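Local coordinates for DUF1881 domain-containing protein (Neurospora crassa, PDB 5Z6D), which is an abundant perithecial protein that joins a βγ-crystallin domain to an Ig-like domain, whose mutual interface renders the crystallin Ca2+-binding site inoperative, at residues 97-102 and 198-203; 106-111 and 122-127. The protein carries 1 engineered substitution. All blocks are in the same frame, centred on the assembly; numbering follows the deposited sequence.

Both interactions lie in the Ig-like part of the chain, their centres about 9 Å apart, interaction 2 nested within the sequence that interaction 1 closes. Each pairs neighbouring strands of a different sheet: 91-99 with 195-200, parallel, in the four-stranded mixed sheet; 108-112 with 120-123, an antiparallel hairpin, at the edge of the five-stranded one. In interaction 1, F97, D99, V198 and L200 are buried, and backbone bonds are joined by an Asx turn at D99. In interaction 2, Y108, L110, L122 and S124 are buried, whereas K106 and D126 lie at the surface; a serine hydroxyl and a lysine over a tyrosine ring supplement the pairing. N125 makes probable hydrogen bonds with F97 and D99, while Y108 binds N203.

Interaction 1 (97-102 and 198-203); sequences FKDATG and VTLVDN
F97, D99 and L200 turn their side chains to the same, inward face of a parallel strand pair in the mixed sheet of the Ig-like domain. The F97 ring, with CG anti to the backbone N (chi1 -175°), swings forward along the pair and brings its edge to V198 O, 3.3 Å from F97 CD1. Its CE1 meets L200 CB at 4.2 Å, so the ring packs against the next inward residue of the partner strand. D99 and L200 run alongside each other, with D99 OD1 3.8 Å from L200 CD2. D99 OD1 bonds forward within its own segment in an Asx turn: T101 N reaches it at 2.8 Å from above the carboxylate plane, while T101 OG1 takes its syn lone pair at 2.6 Å. OD1, gripped twice, fixes T101, while OD2 takes G103 N; T101 CG2 rests on L200 O, and the T101 side chain slants across N203. On the other face, K98 CB touches T199 OG1, and K98 NZ bonds G127 O. Beneath the side chains, K98 bonds through N to V198 O (2.8 Å) and through O to L200 N (2.8 Å); A100 N closes the series on L200 O. Strands 91-99 and 195-200 are the sheet's central pair: L186 of strand 186-190 packs against F97, V198 and L200, and Y108 of strand 108-112, from the five-stranded sheet, covers D99, T101 and L200.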
loop_
_atom_site.group_PDB
_atom_site.type_symbol
_atom_site.label_atom_id
_atom_site.label_comp_id
_atom_site.label_asym_id
_atom_site.label_seq_id
_atom_site.Cartn_x
_atom_site.Cartn_y
_atom_site.Cartn_z
ATOM N N PHE A 97 -6.532 9.418 -2.472
ATOM C CA PHE A 97 -6.502 10.874 -2.336
ATOM C C PHE A 97 -7.615 11.547 -3.130
ATOM O O PHE A 97 -7.684 11.415 -4.356
ATOM C CB PHE A 97 -5.138 11.411 -2.773
ATOM C CG PHE A 97 -4.959 12.898 -2.564
ATOM C CD1 PHE A 97 -5.438 13.521 -1.424
ATOM C CD2 PHE A 97 -4.275 13.669 -3.504
ATOM C CE1 PHE A 97 -5.250 14.900 -1.223
ATOM C CE2 PHE A 97 -4.092 15.054 -3.311
ATOM C CZ PHE A 97 -4.573 15.662 -2.161
ATOM N N LYS A 98 -8.476 12.262 -2.411
ATOM C CA LYS A 98 -9.609 12.956 -3.009
ATOM C C LYS A 98 -9.504 14.441 -2.768
ATOM O O LYS A 98 -8.765 14.897 -1.887
ATOM C CB LYS A 98 -10.943 12.434 -2.452
ATOM C CG LYS A 98 -11.208 10.956 -2.751
ATOM C CD LYS A 98 -11.156 10.665 -4.238
ATOM C CE LYS A 98 -11.548 9.219 -4.543
ATOM N NZ LYS A 98 -11.246 8.871 -5.963
ATOM N N ASP A 99 -10.250 15.191 -3.566
ATOM C CA ASP A 99 -10.258 16.637 -3.511
ATOM C C ASP A 99 -11.699 17.124 -3.530
ATOM O O ASP A 99 -12.437 16.861 -4.480
ATOM C CB ASP A 99 -9.485 17.220 -4.690
ATOM C CG ASP A 99 -9.740 18.703 -4.871
ATOM O OD1 ASP A 99 -9.917 19.402 -3.850
ATOM O OD2 ASP A 99 -9.769 19.164 -6.031
ATOM N N ALA A 100 -12.097 17.825 -2.477
ATOM C CA ALA A 100 -13.466 18.317 -2.364
ATOM C C ALA A 100 -13.572 19.798 -2.706
ATOM O O ALA A 100 -14.645 20.387 -2.562
ATOM C CB ALA A 100 -13.994 18.065 -0.959
ATOM N N THR A 101 -12.470 20.392 -3.163
ATOM C CA THR A 101 -12.423 21.839 -3.395
ATOM C C THR A 101 -12.728 22.268 -4.831
ATOM O O THR A 101 -12.608 23.456 -5.167
ATOM C CB THR A 101 -11.042 22.421 -3.017
ATOM O OG1 THR A 101 -10.051 21.952 -3.940
ATOM C CG2 THR A 101 -10.661 22.023 -1.593
ATOM N N GLY A 102 -13.102 21.320 -5.680
ATOM C CA GLY A 102 -13.531 21.640 -7.032
ATOM C C GLY A 102 -12.454 21.607 -8.102
ATOM O O GLY A 102 -12.657 22.114 -9.198
ATOM N N VAL A 198 -8.179 10.029 1.991
ATOM C CA VAL A 198 -7.660 11.289 2.487
ATOM C C VAL A 198 -8.159 12.363 1.543
ATOM O O VAL A 198 -7.909 12.289 0.343
ATOM C CB VAL A 198 -6.134 11.278 2.561
ATOM C CG1 VAL A 198 -5.595 12.678 2.899
ATOM C CG2 VAL A 198 -5.667 10.229 3.579
ATOM N N THR A 199 -8.878 13.348 2.080
ATOM C CA THR A 199 -9.559 14.334 1.255
ATOM C C THR A 199 -9.028 15.744 1.513
ATOM O O THR A 199 -8.901 16.172 2.668
ATOM C CB THR A 199 -11.077 14.319 1.499
ATOM O OG1 THR A 199 -11.605 13.028 1.165
ATOM C CG2 THR A 199 -11.762 15.371 0.645
ATOM N N LEU A 200 -8.701 16.452 0.433
ATOM C CA LEU A 200 -8.369 17.875 0.518
ATOM C C LEU A 200 -9.653 18.680 0.709
ATOM O O LEU A 200 -10.478 18.753 -0.191
ATOM C CB LEU A 200 -7.622 18.349 -0.737
ATOM C CG LEU A 200 -7.121 19.794 -0.685
ATOM C CD1 LEU A 200 -5.961 19.936 0.297
ATOM C CD2 LEU A 200 -6.710 20.284 -2.056
ATOM N N VAL A 201 -9.830 19.264 1.887
ATOM C CA VAL A 201 -11.075 19.972 2.181
ATOM C C VAL A 201 -10.892 21.491 2.084
ATOM O O VAL A 201 -11.863 22.245 2.054
ATOM C CB VAL A 201 -11.621 19.597 3.577
ATOM C CG1 VAL A 201 -12.121 18.143 3.582
ATOM C CG2 VAL A 201 -10.560 19.802 4.641
ATOM N N ASP A 202 -9.642 21.926 2.009
ATOM C CA ASP A 202 -9.325 23.349 1.918
ATOM C C ASP A 202 -8.053 23.520 1.097
ATOM O O ASP A 202 -7.049 22.876 1.382
ATOM C CB ASP A 202 -9.161 23.938 3.323
ATOM C CG ASP A 202 -8.707 25.385 3.309
ATOM O OD1 ASP A 202 -8.911 26.074 2.287
ATOM O OD2 ASP A 202 -8.149 25.834 4.335
ATOM N N ASN A 203 -8.088 24.360 0.069
ATOM C CA ASN A 203 -6.915 24.494 -0.790
ATOM C C ASN A 203 -6.139 25.780 -0.534
ATOM O O ASN A 203 -5.247 26.137 -1.298
ATOM C CB ASN A 203 -7.313 24.389 -2.268
ATOM C CG ASN A 203 -8.333 25.431 -2.684
ATOM O OD1 ASN A 203 -8.953 26.083 -1.849
ATOM N ND2 ASN A 203 -8.522 25.579 -3.991
#

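Interaction 2 (106-111 and 122-127); sequences KQYSLK and LYSNDG
K106 stands at the open end of the β-hairpin formed by strands 108-112 and 120-123, before the first begins and beyond the end of the second. Its N-H still reaches S124 O, at 2.8 Å and in the carbonyl plane. The side chain bends at chi3 (69°) and slants across Y123, laying CE over one face of the ring, off-centre toward the rim, with K106 CE 3.6 Å from Y123 CG. K106 NZ stays over the same face, 4.6 Å from the Y123 ring centroid, in a cation-pi contact. CG and CD meanwhile run against the D126 carboxylate; NZ is too far from D126 for a salt bridge, although the negative charge probably favours the ammonium there. Q107 turns away, its amide spanning A104 N and D151, and lays its CG against one face of the Y108 ring. At Y108 the serine takes over: S124 OG, tucked between its own backbone N and C (chi1 54°), accepts from Y108 N at 3.0 Å and sits at the edge of the Y108 ring. S124 N returns a bond to Y108 O, so backbone and hydroxyl of one residue grip both polar backbone atoms of Y108. S109 faces Y123 as a non-hydrogen-bonded pair, its CB beside the tyrosine CE1, while its hydroxyl bonds E152. L110 lies on the other face, where its side chain touches F97 and V147, and meets L122 as a hydrogen-bonded pair, the two leucines touching loosely through L110 CD2 and L122 CD1. Here the pairing is nearly straight: L110 N gives to L122 O at 2.8 Å and 170°, and L122 N gives to L110 O from above the carbonyl plane at 2.9 Å.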
loop_
_atom_site.group_PDB
_atom_site.type_symbol
_atom_site.label_atom_id
_atom_site.label_comp_id
_atom_site.label_asym_id
_atom_site.label_seq_id
_atom_site.Cartn_x
_atom_site.Cartn_y
_atom_site.Cartn_z
ATOM N N LYS A 106 -6.293 15.112 -10.877
ATOM C CA LYS A 106 -4.845 15.159 -10.692
ATOM C C LYS A 106 -4.328 16.579 -10.493
ATOM O O LYS A 106 -3.140 16.819 -10.647
ATOM C CB LYS A 106 -4.104 14.508 -11.872
ATOM C CG LYS A 106 -4.610 13.106 -12.225
ATOM C CD LYS A 106 -3.717 12.408 -13.247
ATOM C CE LYS A 106 -2.372 12.045 -12.645
ATOM N NZ LYS A 106 -1.594 11.142 -13.537
ATOM N N GLN A 107 -5.207 17.505 -10.134
ATOM C CA GLN A 107 -4.739 18.871 -9.884
ATOM C C GLN A 107 -3.846 18.920 -8.646
ATOM O O GLN A 107 -2.902 19.716 -8.579
ATOM C CB GLN A 107 -5.906 19.833 -9.717
ATOM C CG GLN A 107 -5.437 21.259 -9.440
ATOM C CD GLN A 107 -6.555 22.281 -9.484
ATOM O OE1 GLN A 107 -7.586 22.074 -10.126
ATOM N NE2 GLN A 107 -6.353 23.401 -8.798
ATOM N N TYR A 108 -4.139 18.072 -7.665
ATOM C CA TYR A 108 -3.364 18.051 -6.424
ATOM C C TYR A 108 -2.643 16.738 -6.277
ATOM O O TYR A 108 -3.129 15.704 -6.737
ATOM C CB TYR A 108 -4.269 18.292 -5.208
ATOM C CG TYR A 108 -4.960 19.633 -5.271
ATOM C CD1 TYR A 108 -4.278 20.794 -4.946
ATOM C CD2 TYR A 108 -6.293 19.741 -5.672
ATOM C CE1 TYR A 108 -4.900 22.033 -5.013
ATOM C CE2 TYR A 108 -6.920 20.973 -5.740
ATOM C CZ TYR A 108 -6.214 22.116 -5.409
ATOM O OH TYR A 108 -6.827 23.348 -5.469
ATOM N N SER A 109 -1.467 16.788 -5.661
ATOM C CA SER A 109 -0.741 15.567 -5.327
ATOM C C SER A 109 -0.511 15.483 -3.838
ATOM O O SER A 109 -0.325 16.504 -3.157
ATOM C CB SER A 109 0.592 15.493 -6.078
ATOM O OG SER A 109 1.457 16.575 -5.744
ATOM N N LEU A 110 -0.536 14.246 -3.356
ATOM C CA LEU A 110 -0.181 13.899 -2.004
ATOM C C LEU A 110 1.026 12.963 -2.085
ATOM O O LEU A 110 0.914 11.823 -2.539
ATOM C CB LEU A 110 -1.355 13.240 -1.300
ATOM C CG LEU A 110 -1.075 12.666 0.080
ATOM C CD1 LEU A 110 -0.755 13.784 1.057
ATOM C CD2 LEU A 110 -2.303 11.874 0.529
ATOM N N LYS A 111 2.190 13.480 -1.714
ATOM C CA LYS A 111 3.405 12.693 -1.666
ATOM C C LYS A 111 3.582 12.141 -0.264
ATOM O O LYS A 111 3.523 12.892 0.719
ATOM C CB LYS A 111 4.616 13.552 -2.060
ATOM C CG LYS A 111 5.944 12.809 -2.058
ATOM C CD LYS A 111 7.100 13.773 -2.337
ATOM C CE LYS A 111 8.434 13.056 -2.289
ATOM N NZ LYS A 111 9.561 14.004 -2.075
ATOM N N LEU A 122 0.371 10.202 -4.820
ATOM C CA LEU A 122 -1.049 10.024 -5.099
ATOM C C LEU A 122 -1.607 11.277 -5.738
ATOM O O LEU A 122 -1.262 12.372 -5.326
ATOM C CB LEU A 122 -1.818 9.719 -3.823
ATOM C CG LEU A 122 -1.359 8.473 -3.072
ATOM C CD1 LEU A 122 -2.191 8.279 -1.831
ATOM C CD2 LEU A 122 -1.469 7.272 -3.989
ATOM N N TYR A 123 -2.466 11.122 -6.733
ATOM C CA TYR A 123 -3.093 12.272 -7.367
ATOM C C TYR A 123 -4.571 12.328 -7.047
ATOM O O TYR A 123 -5.230 11.285 -6.875
ATOM C CB TYR A 123 -2.858 12.251 -8.883
ATOM C CG TYR A 123 -1.401 12.404 -9.208
ATOM C CD1 TYR A 123 -0.833 13.666 -9.355
ATOM C CD2 TYR A 123 -0.575 11.295 -9.309
ATOM C CE1 TYR A 123 0.526 13.811 -9.621
ATOM C CE2 TYR A 123 0.774 11.427 -9.586
ATOM C CZ TYR A 123 1.319 12.686 -9.740
ATOM O OH TYR A 123 2.663 12.805 -10.006
ATOM N N SER A 124 -5.096 13.546 -6.958
ATOM C CA SER A 124 -6.461 13.732 -6.490
ATOM C C SER A 124 -7.487 13.307 -7.541
ATOM O O SER A 124 -7.332 13.585 -8.738
ATOM C CB SER A 124 -6.688 15.196 -6.072
ATOM O OG SER A 124 -6.353 16.110 -7.105
ATOM N N ASN A 125 -8.541 12.650 -7.068
ATOM C CA ASN A 125 -9.674 12.296 -7.921
ATOM C C ASN A 125 -9.208 11.599 -9.197
ATOM O O ASN A 125 -9.650 11.933 -10.299
ATOM C CB ASN A 125 -10.482 13.546 -8.259
ATOM C CG ASN A 125 -11.031 14.247 -7.025
ATOM O OD1 ASN A 125 -11.053 13.684 -5.932
ATOM N ND2 ASN A 125 -11.483 15.490 -7.200
ATOM N N ASP A 126 -8.295 10.646 -9.028
ATOM C CA ASP A 126 -7.566 10.031 -10.135
ATOM C C ASP A 126 -8.013 8.582 -10.341
ATOM O O ASP A 126 -7.285 7.751 -10.885
ATOM C CB ASP A 126 -6.056 10.113 -9.861
ATOM C CG ASP A 126 -5.205 9.657 -11.037
ATOM O OD1 ASP A 126 -5.688 9.710 -12.191
ATOM O OD2 ASP A 126 -4.048 9.242 -10.796
ATOM N N GLY A 127 -9.227 8.284 -9.907
ATOM C CA GLY A 127 -9.756 6.944 -10.047
ATOM C C GLY A 127 -9.901 6.285 -8.696
ATOM O O GLY A 127 -10.022 6.970 -7.676
#